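Local coordinates for beta-N-acetylhexosaminidase (Streptomyces plicatus, PDB 5FD0), which hydrolyses terminal beta-linked N-acetylhexosamine residues from the non-reducing ends of glycans, as a family 20 glycoside hydrolase, at residues G349-A354 / V364-L369; D396-D401 / E444-T449. All coordinates share one frame; numbering follows the deposited sequence.

Contact 1 (G349-A354 / V364-L369). With NAG (2-acetamido-2-deoxy-beta-D-glucopyranose), chain B.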
ATOM      1  N   GLY A 349      -8.901  -6.773 -11.008  1.00 17.24           N
ATOM      2  CA  GLY A 349      -9.476  -5.637 -11.713  1.00 18.57           C
ATOM      3  C   GLY A 349     -10.319  -4.810 -10.770  1.00 15.39           C
ATOM      4  O   GLY A 349     -10.681  -5.258  -9.684  1.00 16.88           O
ATOM      5  N   TRP A 350     -10.612  -3.585 -11.188  1.00 16.67           N
ATOM      6  CA  TRP A 350     -11.611  -2.819 -10.455  1.00 13.85           C
ATOM      7  C   TRP A 350     -12.975  -3.530 -10.568  1.00 14.50           C
ATOM      8  O   TRP A 350     -13.180  -4.395 -11.421  1.00 15.63           O
ATOM      9  CB  TRP A 350     -11.658  -1.386 -10.981  1.00 13.37           C
ATOM     10  CG  TRP A 350     -10.308  -0.640 -10.850  1.00 14.65           C
ATOM     11  CD1 TRP A 350      -9.423  -0.385 -11.848  1.00 16.83           C
ATOM     12  CD2 TRP A 350      -9.741  -0.079  -9.666  1.00 13.98           C
ATOM     13  NE1 TRP A 350      -8.335   0.297 -11.365  1.00 15.43           N
ATOM     14  CE2 TRP A 350      -8.503   0.503 -10.029  1.00 13.78           C
ATOM     15  CE3 TRP A 350     -10.167   0.017  -8.335  1.00 16.05           C
ATOM     16  CZ2 TRP A 350      -7.686   1.161  -9.107  1.00 14.92           C
ATOM     17  CZ3 TRP A 350      -9.365   0.682  -7.424  1.00 14.98           C
ATOM     18  CH2 TRP A 350      -8.133   1.244  -7.818  1.00 15.04           C
ATOM     19  N   HIS A 351     -13.897  -3.194  -9.663  1.00 18.65           N
ATOM     20  CA  HIS A 351     -15.106  -4.027  -9.507  1.00 17.12           C
ATOM     21  C   HIS A 351     -16.054  -3.950 -10.705  1.00 19.29           C
ATOM     22  O   HIS A 351     -16.983  -4.767 -10.793  1.00 18.78           O
ATOM     23  CB  HIS A 351     -15.842  -3.684  -8.193  1.00 17.21           C
ATOM     24  CG  HIS A 351     -16.577  -2.376  -8.214  1.00 19.85           C
ATOM     25  ND1 HIS A 351     -16.055  -1.220  -7.676  1.00 15.33           N
ATOM     26  CD2 HIS A 351     -17.800  -2.047  -8.699  1.00 16.86           C
ATOM     27  CE1 HIS A 351     -16.925  -0.236  -7.821  1.00 17.72           C
ATOM     28  NE2 HIS A 351     -17.987  -0.708  -8.454  1.00 17.17           N
ATOM     29  N   GLN A 352     -15.804  -3.054 -11.662  1.00 18.81           N
ATOM     30  CA  GLN A 352     -16.488  -3.135 -12.949  1.00 16.94           C
ATOM     31  C   GLN A 352     -16.284  -4.504 -13.597  1.00 21.39           C
ATOM     32  O   GLN A 352     -17.136  -4.963 -14.360  1.00 17.61           O
ATOM     33  CB  GLN A 352     -16.011  -2.032 -13.898  1.00 16.28           C
ATOM     34  CG  GLN A 352     -16.505  -0.648 -13.567  1.00 19.17           C
ATOM     35  CD  GLN A 352     -15.974  -0.144 -12.246  1.00 22.42           C
ATOM     36  OE1 GLN A 352     -14.797  -0.314 -11.919  1.00 16.55           O
ATOM     37  NE2 GLN A 352     -16.852   0.442 -11.459  1.00 19.89           N
ATOM     38  N   LEU A 353     -15.181  -5.185 -13.284  1.00 15.97           N
ATOM     39  CA  LEU A 353     -14.944  -6.518 -13.834  1.00 18.62           C
ATOM     40  C   LEU A 353     -16.022  -7.507 -13.392  1.00 19.41           C
ATOM     41  O   LEU A 353     -16.277  -8.500 -14.091  1.00 19.17           O
ATOM     42  CB  LEU A 353     -13.561  -7.010 -13.416  1.00 15.45           C
ATOM     43  CG  LEU A 353     -13.074  -8.342 -13.951  1.00 16.79           C
ATOM     44  CD1 LEU A 353     -13.053  -8.344 -15.458  1.00 23.49           C
ATOM     45  CD2 LEU A 353     -11.691  -8.651 -13.433  1.00 20.34           C
ATOM     46  N   ALA A 354     -16.671  -7.244 -12.254  1.00 19.11           N
ATOM     47  CA  ALA A 354     -17.734  -8.121 -11.769  1.00 23.03           C
ATOM     48  C   ALA A 354     -18.911  -8.180 -12.738  1.00 23.10           C
ATOM     49  O   ALA A 354     -19.697  -9.134 -12.702  1.00 26.06           O
ATOM     50  CB  ALA A 354     -18.216  -7.658 -10.400  1.00 18.37           C
ATOM     51  N   VAL A 364     -11.522  -8.704  -7.357  1.00 16.37           N
ATOM     52  CA  VAL A 364     -11.936  -7.383  -7.797  1.00 15.80           C
ATOM     53  C   VAL A 364     -11.819  -6.407  -6.645  1.00 16.91           C
ATOM     54  O   VAL A 364     -12.000  -6.741  -5.467  1.00 15.86           O
ATOM     55  CB  VAL A 364     -13.369  -7.365  -8.380  1.00 17.02           C
ATOM     56  CG1 VAL A 364     -13.423  -8.211  -9.624  1.00 18.19           C
ATOM     57  CG2 VAL A 364     -14.355  -7.831  -7.343  1.00 18.71           C
ATOM     58  N   GLN A 365     -11.506  -5.182  -7.013  1.00 18.25           N
ATOM     59  CA  GLN A 365     -11.251  -4.102  -6.075  1.00 19.86           C
ATOM     60  C   GLN A 365     -12.453  -3.163  -6.110  1.00 15.97           C
ATOM     61  O   GLN A 365     -12.689  -2.470  -7.113  1.00 15.89           O
ATOM     62  CB  GLN A 365      -9.952  -3.381  -6.439  1.00 15.30           C
ATOM     63  CG  GLN A 365      -9.615  -2.272  -5.480  1.00 21.45           C
ATOM     64  CD  GLN A 365      -8.209  -1.723  -5.669  1.00 20.53           C
ATOM     65  OE1 GLN A 365      -7.429  -2.178  -6.524  1.00 14.43           O
ATOM     66  NE2 GLN A 365      -7.889  -0.730  -4.876  1.00 16.80           N
ATOM     67  N   TYR A 366     -13.193  -3.145  -5.012  1.00 15.73           N
ATOM     68  CA  TYR A 366     -14.433  -2.388  -4.889  1.00 17.71           C
ATOM     69  C   TYR A 366     -14.107  -0.971  -4.438  1.00 16.77           C
ATOM     70  O   TYR A 366     -13.599  -0.762  -3.328  1.00 15.87           O
ATOM     71  CB  TYR A 366     -15.382  -3.044  -3.886  1.00 19.15           C
ATOM     72  CG  TYR A 366     -16.664  -2.273  -3.727  1.00 18.45           C
ATOM     73  CD1 TYR A 366     -17.670  -2.358  -4.694  1.00 19.84           C
ATOM     74  CD2 TYR A 366     -16.882  -1.455  -2.628  1.00 19.44           C
ATOM     75  CE1 TYR A 366     -18.842  -1.637  -4.563  1.00 19.74           C
ATOM     76  CE2 TYR A 366     -18.064  -0.736  -2.500  1.00 21.37           C
ATOM     77  CZ  TYR A 366     -19.034  -0.843  -3.476  1.00 19.55           C
ATOM     78  OH  TYR A 366     -20.207  -0.138  -3.347  1.00 24.03           O
ATOM     79  N   TRP A 367     -14.395  -0.004  -5.304  1.00 14.68           N
ATOM     80  CA  TRP A 367     -14.192   1.403  -5.015  1.00 14.36           C
ATOM     81  C   TRP A 367     -15.505   2.185  -4.935  1.00 18.60           C
ATOM     82  O   TRP A 367     -15.505   3.418  -5.064  1.00 16.82           O
ATOM     83  CB  TRP A 367     -13.243   1.993  -6.053  1.00 15.23           C
ATOM     84  CG  TRP A 367     -13.680   1.938  -7.473  1.00 15.71           C
ATOM     85  CD1 TRP A 367     -13.705   0.835  -8.305  1.00 16.73           C
ATOM     86  CD2 TRP A 367     -14.072   3.057  -8.285  1.00 14.86           C
ATOM     87  NE1 TRP A 367     -14.117   1.212  -9.570  1.00 15.54           N
ATOM     88  CE2 TRP A 367     -14.337   2.565  -9.583  1.00 16.12           C
ATOM     89  CE3 TRP A 367     -14.218   4.425  -8.043  1.00 17.17           C
ATOM     90  CZ2 TRP A 367     -14.781   3.399 -10.618  1.00 19.38           C
ATOM     91  CZ3 TRP A 367     -14.639   5.243  -9.078  1.00 20.53           C
ATOM     92  CH2 TRP A 367     -14.915   4.729 -10.342  1.00 19.63           C
ATOM     93  N   GLY A 368     -16.618   1.506  -4.671  1.00 17.70           N
ATOM     94  CA  GLY A 368     -17.883   2.183  -4.508  1.00 13.60           C
ATOM     95  C   GLY A 368     -17.975   2.951  -3.210  1.00 20.80           C
ATOM     96  O   GLY A 368     -17.012   3.116  -2.457  1.00 19.63           O
ATOM     97  N   LEU A 369     -19.174   3.483  -2.974  1.00 16.82           N
ATOM     98  CA  LEU A 369     -19.410   4.420  -1.883  1.00 15.67           C
ATOM     99  C   LEU A 369     -20.709   4.053  -1.167  1.00 18.60           C
ATOM    100  O   LEU A 369     -21.503   3.249  -1.658  1.00 17.26           O
ATOM    101  CB  LEU A 369     -19.514   5.859  -2.380  1.00 22.17           C
ATOM    102  CG  LEU A 369     -18.406   6.508  -3.194  1.00 23.91           C
ATOM    103  CD1 LEU A 369     -18.347   5.956  -4.576  1.00 28.53           C
ATOM    104  CD2 LEU A 369     -18.683   7.993  -3.263  1.00 23.00           C
TER
HETATM  105  C1  NAG B 601     -11.840   7.749  -9.940  1.00 23.34           C
HETATM  106  C2  NAG B 601     -10.894   7.146 -10.997  1.00 19.90           C
HETATM  107  C3  NAG B 601      -9.441   7.503 -10.848  1.00 19.32           C
HETATM  108  C4  NAG B 601      -9.222   8.914 -10.432  1.00 21.15           C
HETATM  109  C5  NAG B 601      -9.950   9.021  -9.104  1.00 18.03           C
HETATM  110  C6  NAG B 601      -9.704  10.279  -8.336  1.00 24.21           C
HETATM  111  C7  NAG B 601     -10.849   4.931  -9.916  1.00 17.34           C
HETATM  112  C8  NAG B 601     -10.956   3.434 -10.075  1.00 17.01           C
HETATM  113  N2  NAG B 601     -11.007   5.687 -11.020  1.00 20.03           N
HETATM  114  O1  NAG B 601     -13.022   8.062 -10.558  1.00 26.24           O
HETATM  115  O3  NAG B 601      -8.775   7.317 -12.125  1.00 18.14           O
HETATM  116  O4  NAG B 601      -7.826   9.164 -10.296  1.00 21.94           O
HETATM  117  O5  NAG B 601     -11.374   8.969  -9.377  1.00 25.56           O
HETATM  118  O6  NAG B 601     -10.287  10.190  -7.057  1.00 18.21           O
HETATM  119  O7  NAG B 601     -10.637   5.400  -8.843  1.00 17.20           O
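The edge of Trp350 points at the face of Trp367, planes at 75°, and both rings also turn a face to the same methyl group of the bound sugar. NAG C8 lies over the centre of both indoles, 3.7 Å from Trp350 CD2 and 3.5 Å from Trp367 CE2. The opposite face of Trp350 carries the Gln365 amide, with OE1 toward the ring's rim; that amide is held beyond the contact by His315 and Ser393. Behind Trp367, His351 CE1 lies over the face turned from the sugar. Two bonds fix the tryptophan: its backbone N donates to His351 ND1 at 3.1 Å, tilted from the imidazole plane, and NE1 reaches a lone pair of Gln352 OE1 at 2.9 Å, in the indole plane and nearly straight (167°). With CG between backbone N and carbonyl carbon (chi1 61°), the indole leans back toward residues 349-354. Replacing Trp367 by alanine removes the indole, and Gln352 OE1 would probably be left without its donor while the acetamido methyl group lost one of its two aromatic walls. Gln365 N to Gly349 O (2.8 Å) pairs the parallel strands 346-350 and 363-366, neighbours in the TIM barrel. Helix 374-385 packs on His351 and Tyr366, its Glu376 binding His351 NE2, while helix 326-342 meets Leu353 and strand 389-392 continues the sheet beyond Val364.

Contact 2 (D396-D401 / E444-T449). With NAG (2-acetamido-2-deoxy-beta-D-glucopyranose), chain B.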
ATOM      1  N   ASP A 396     -15.234   6.773  -0.687  1.00 15.78           N
ATOM      2  CA  ASP A 396     -15.590   7.668   0.405  1.00 16.41           C
ATOM      3  C   ASP A 396     -15.072   7.158   1.751  1.00 17.57           C
ATOM      4  O   ASP A 396     -15.586   7.560   2.801  1.00 15.45           O
ATOM      5  CB  ASP A 396     -17.113   7.884   0.453  1.00 19.76           C
ATOM      6  CG  ASP A 396     -17.896   6.612   0.722  1.00 20.25           C
ATOM      7  OD1 ASP A 396     -17.318   5.510   0.598  1.00 15.84           O
ATOM      8  OD2 ASP A 396     -19.114   6.726   1.051  1.00 19.17           O
ATOM      9  N   ARG A 397     -14.060   6.289   1.728  1.00 14.11           N
ATOM     10  CA  ARG A 397     -13.402   5.805   2.932  1.00 17.58           C
ATOM     11  C   ARG A 397     -11.869   5.846   2.844  1.00 14.89           C
ATOM     12  O   ARG A 397     -11.223   6.403   3.728  1.00 15.75           O
ATOM     13  CB  ARG A 397     -13.831   4.368   3.225  1.00 17.29           C
ATOM     14  CG  ARG A 397     -15.347   4.189   3.405  1.00 17.48           C
ATOM     15  CD  ARG A 397     -15.802   4.618   4.749  1.00 21.57           C
ATOM     16  NE  ARG A 397     -17.242   4.424   4.893  1.00 23.03           N
ATOM     17  CZ  ARG A 397     -17.913   4.682   6.002  1.00 23.50           C
ATOM     18  NH1 ARG A 397     -17.267   5.134   7.064  1.00 20.86           N
ATOM     19  NH2 ARG A 397     -19.236   4.523   6.036  1.00 25.42           N
ATOM     20  N   THR A 398     -11.278   5.211   1.831  1.00 16.27           N
ATOM     21  CA  THR A 398      -9.833   4.958   1.811  1.00 14.30           C
ATOM     22  C   THR A 398      -9.132   5.536   0.592  1.00 14.15           C
ATOM     23  O   THR A 398      -7.945   5.247   0.382  1.00 15.34           O
ATOM     24  CB  THR A 398      -9.558   3.454   1.872  1.00 14.85           C
ATOM     25  OG1 THR A 398      -9.985   2.851   0.650  1.00 17.55           O
ATOM     26  CG2 THR A 398     -10.308   2.810   3.037  1.00 17.81           C
ATOM     27  N   TYR A 399      -9.820   6.330  -0.224  1.00 12.97           N
ATOM     28  CA  TYR A 399      -9.169   7.134  -1.271  1.00 14.21           C
ATOM     29  C   TYR A 399      -8.458   8.304  -0.604  1.00 17.94           C
ATOM     30  O   TYR A 399      -9.088   9.255  -0.135  1.00 15.65           O
ATOM     31  CB  TYR A 399     -10.193   7.609  -2.300  1.00 15.45           C
ATOM     32  CG  TYR A 399     -10.420   6.654  -3.427  1.00 14.23           C
ATOM     33  CD1 TYR A 399     -10.391   5.270  -3.216  1.00 13.87           C
ATOM     34  CD2 TYR A 399     -10.667   7.120  -4.716  1.00 11.89           C
ATOM     35  CE1 TYR A 399     -10.606   4.409  -4.251  1.00 12.43           C
ATOM     36  CE2 TYR A 399     -10.879   6.251  -5.760  1.00 14.81           C
ATOM     37  CZ  TYR A 399     -10.836   4.901  -5.518  1.00 12.85           C
ATOM     38  OH  TYR A 399     -11.013   4.045  -6.551  1.00 12.61           O
ATOM     39  N   LEU A 400      -7.127   8.206  -0.511  1.00 13.90           N
ATOM     40  CA  LEU A 400      -6.320   9.182   0.211  1.00 12.59           C
ATOM     41  C   LEU A 400      -6.192  10.513  -0.522  1.00 13.00           C
ATOM     42  O   LEU A 400      -5.743  11.494   0.078  1.00 14.67           O
ATOM     43  CB  LEU A 400      -4.908   8.603   0.473  1.00 14.70           C
ATOM     44  CG  LEU A 400      -4.916   7.375   1.382  1.00 13.54           C
ATOM     45  CD1 LEU A 400      -3.509   6.774   1.406  1.00 17.39           C
ATOM     46  CD2 LEU A 400      -5.352   7.716   2.793  1.00 18.54           C
ATOM     47  N   ASP A 401      -6.587  10.573  -1.782  1.00 13.30           N
ATOM     48  CA  ASP A 401      -6.673  11.831  -2.491  1.00 11.68           C
ATOM     49  C   ASP A 401      -7.930  12.615  -2.161  1.00 16.08           C
ATOM     50  O   ASP A 401      -8.036  13.760  -2.608  1.00 16.45           O
ATOM     51  CB  ASP A 401      -6.593  11.614  -4.014  1.00 13.16           C
ATOM     52  CG  ASP A 401      -7.790  10.842  -4.583  1.00 16.74           C
ATOM     53  OD1 ASP A 401      -8.180   9.802  -3.998  1.00 21.08           O
ATOM     54  OD2 ASP A 401      -8.322  11.257  -5.647  1.00 16.79           O
ATOM     55  N   GLU A 444      -7.532  -1.793   0.698  1.00 16.30           N
ATOM     56  CA  GLU A 444      -6.504  -0.997   0.038  1.00 15.24           C
ATOM     57  C   GLU A 444      -6.777   0.484   0.254  1.00 15.73           C
ATOM     58  O   GLU A 444      -7.938   0.893   0.294  1.00 18.13           O
ATOM     59  CB  GLU A 444      -6.429  -1.307  -1.465  1.00 13.53           C
ATOM     60  CG  GLU A 444      -5.349  -0.505  -2.193  1.00 14.13           C
ATOM     61  CD  GLU A 444      -4.944  -1.123  -3.517  1.00 19.63           C
ATOM     62  OE1 GLU A 444      -4.595  -2.315  -3.539  1.00 23.61           O
ATOM     63  OE2 GLU A 444      -5.017  -0.422  -4.551  1.00 22.04           O
ATOM     64  N   ALA A 445      -5.703   1.275   0.438  1.00 15.54           N
ATOM     65  CA  ALA A 445      -5.726   2.741   0.496  1.00 14.30           C
ATOM     66  C   ALA A 445      -5.086   3.323  -0.758  1.00 18.51           C
ATOM     67  O   ALA A 445      -3.848   3.402  -0.845  1.00 14.83           O
ATOM     68  CB  ALA A 445      -4.989   3.249   1.739  1.00 15.45           C
ATOM     69  N   PRO A 446      -5.860   3.723  -1.760  1.00 15.03           N
ATOM     70  CA  PRO A 446      -5.242   4.268  -2.968  1.00 12.61           C
ATOM     71  C   PRO A 446      -4.967   5.752  -2.847  1.00 15.53           C
ATOM     72  O   PRO A 446      -5.765   6.500  -2.284  1.00 17.52           O
ATOM     73  CB  PRO A 446      -6.293   4.003  -4.057  1.00 15.04           C
ATOM     74  CG  PRO A 446      -7.264   3.024  -3.461  1.00 18.08           C
ATOM     75  CD  PRO A 446      -7.263   3.341  -1.999  1.00 18.49           C
ATOM     76  N   LEU A 447      -3.828   6.180  -3.417  1.00 16.32           N
ATOM     77  CA  LEU A 447      -3.439   7.593  -3.465  1.00 16.32           C
ATOM     78  C   LEU A 447      -3.341   8.000  -4.935  1.00 16.12           C
ATOM     79  O   LEU A 447      -2.338   7.729  -5.596  1.00 14.33           O
ATOM     80  CB  LEU A 447      -2.124   7.860  -2.721  1.00 14.20           C
ATOM     81  CG  LEU A 447      -1.667   9.324  -2.619  1.00 14.87           C
ATOM     82  CD1 LEU A 447      -2.744  10.278  -2.084  1.00 16.23           C
ATOM     83  CD2 LEU A 447      -0.439   9.434  -1.746  1.00 17.33           C
ATOM     84  N   TRP A 448      -4.386   8.646  -5.447  1.00 13.73           N
ATOM     85  CA  TRP A 448      -4.385   9.189  -6.797  1.00 14.11           C
ATOM     86  C   TRP A 448      -3.669  10.540  -6.822  1.00 14.57           C
ATOM     87  O   TRP A 448      -3.642  11.270  -5.829  1.00 13.50           O
ATOM     88  CB  TRP A 448      -5.828   9.331  -7.313  1.00 15.09           C
ATOM     89  CG  TRP A 448      -6.575   8.030  -7.286  1.00 15.37           C
ATOM     90  CD1 TRP A 448      -7.428   7.603  -6.335  1.00 15.82           C
ATOM     91  CD2 TRP A 448      -6.483   6.978  -8.245  1.00 13.25           C
ATOM     92  NE1 TRP A 448      -7.892   6.342  -6.637  1.00 14.30           N
ATOM     93  CE2 TRP A 448      -7.315   5.937  -7.809  1.00 11.01           C
ATOM     94  CE3 TRP A 448      -5.779   6.819  -9.424  1.00 15.01           C
ATOM     95  CZ2 TRP A 448      -7.478   4.762  -8.530  1.00 14.34           C
ATOM     96  CZ3 TRP A 448      -5.940   5.637 -10.151  1.00 14.94           C
ATOM     97  CH2 TRP A 448      -6.787   4.629  -9.700  1.00 14.08           C
ATOM     98  N   THR A 449      -3.078  10.887  -7.977  1.00 13.09           N
ATOM     99  CA  THR A 449      -2.157  12.022  -7.969  1.00 18.18           C
ATOM    100  C   THR A 449      -2.499  13.127  -8.971  1.00 15.40           C
ATOM    101  O   THR A 449      -1.625  13.931  -9.308  1.00 15.85           O
ATOM    102  CB  THR A 449      -0.723  11.525  -8.168  1.00 13.06           C
ATOM    103  OG1 THR A 449      -0.624  10.745  -9.363  1.00 13.54           O
ATOM    104  CG2 THR A 449      -0.310  10.703  -6.955  1.00 15.19           C
TER
HETATM  105  C1  NAG B 601     -11.840   7.749  -9.940  1.00 23.34           C
HETATM  106  C2  NAG B 601     -10.894   7.146 -10.997  1.00 19.90           C
HETATM  107  C3  NAG B 601      -9.441   7.503 -10.848  1.00 19.32           C
HETATM  108  C4  NAG B 601      -9.222   8.914 -10.432  1.00 21.15           C
HETATM  109  C5  NAG B 601      -9.950   9.021  -9.104  1.00 18.03           C
HETATM  110  C6  NAG B 601      -9.704  10.279  -8.336  1.00 24.21           C
HETATM  111  C7  NAG B 601     -10.849   4.931  -9.916  1.00 17.34           C
HETATM  112  C8  NAG B 601     -10.956   3.434 -10.075  1.00 17.01           C
HETATM  113  N2  NAG B 601     -11.007   5.687 -11.020  1.00 20.03           N
HETATM  114  O1  NAG B 601     -13.022   8.062 -10.558  1.00 26.24           O
HETATM  115  O3  NAG B 601      -8.775   7.317 -12.125  1.00 18.14           O
HETATM  116  O4  NAG B 601      -7.826   9.164 -10.296  1.00 21.94           O
HETATM  117  O5  NAG B 601     -11.374   8.969  -9.377  1.00 25.56           O
HETATM  118  O6  NAG B 601     -10.287  10.190  -7.057  1.00 18.21           O
HETATM  119  O7  NAG B 601     -10.637   5.400  -8.843  1.00 17.20           O
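Tyr399 offers one ring face to Trp448 NE1, which sits toward the rim, 3.1 Å from Tyr399 CE2; the two rings are inclined at 49°. NAG O7 lies at the tyrosine's edge, near its plane. On Trp448, one face supports the sugar, with NAG O4 offset toward the rim and 3.2 Å from CE3, and Asp401 OD1 comes in plane at the edge, beside CD1. The carboxylate is turned 65° from the indole. Asp401 has CG between backbone N and carbonyl carbon (chi1 66°), which brings its other oxygen, OD2, to the sugar. Pro446 CG packs on Tyr399 CE1 at 3.7 Å, and Leu400 sets CB against Leu447 CD1 and its own CD1 against Ala445 CB. Leu400 N donates to Pro446 O at 2.8 Å, joining the two backbones, and the Thr398 hydroxyl OG1 donates to Glu444 O at 2.9 Å, in the carbonyl plane. Asp401 OD1 and Trp448 N are buried with no partner in the model. Tyr399 OH donates to NAG O7 at 2.7 Å and Asp401 OD2 accepts from NAG O6 at 2.6 Å, gripping the sugar at both its acetamido and hydroxymethyl arms. Holding the acetamido carbonyl this way is consistent with the substrate-assisted mechanism of family 20, in which that oxygen attacks the anomeric carbon.

How the contacts relate
From the N terminus, strand 346-350 runs into the 3-10 turn, and contact 1 closes the short connection back to strand 363-366. The chain then passes through helix 374-385 and strand 389-392 before contact 2 opens; this closes a longer excursion, from the loop at 396-401 round to strand 440-447. The two are in series, neither nested nor crossed. Strand 389-392 lies between their strands in the parallel barrel sheet, yet the contacts touch: Trp367 packs on Tyr399, Trp350 on Trp448, and Gln365 makes a weak hydrogen bond to Glu444. Together they line the NAG site, tying strands 346-350 and 363-366 to strand 440-447 and to the loop that follows strand 389-392.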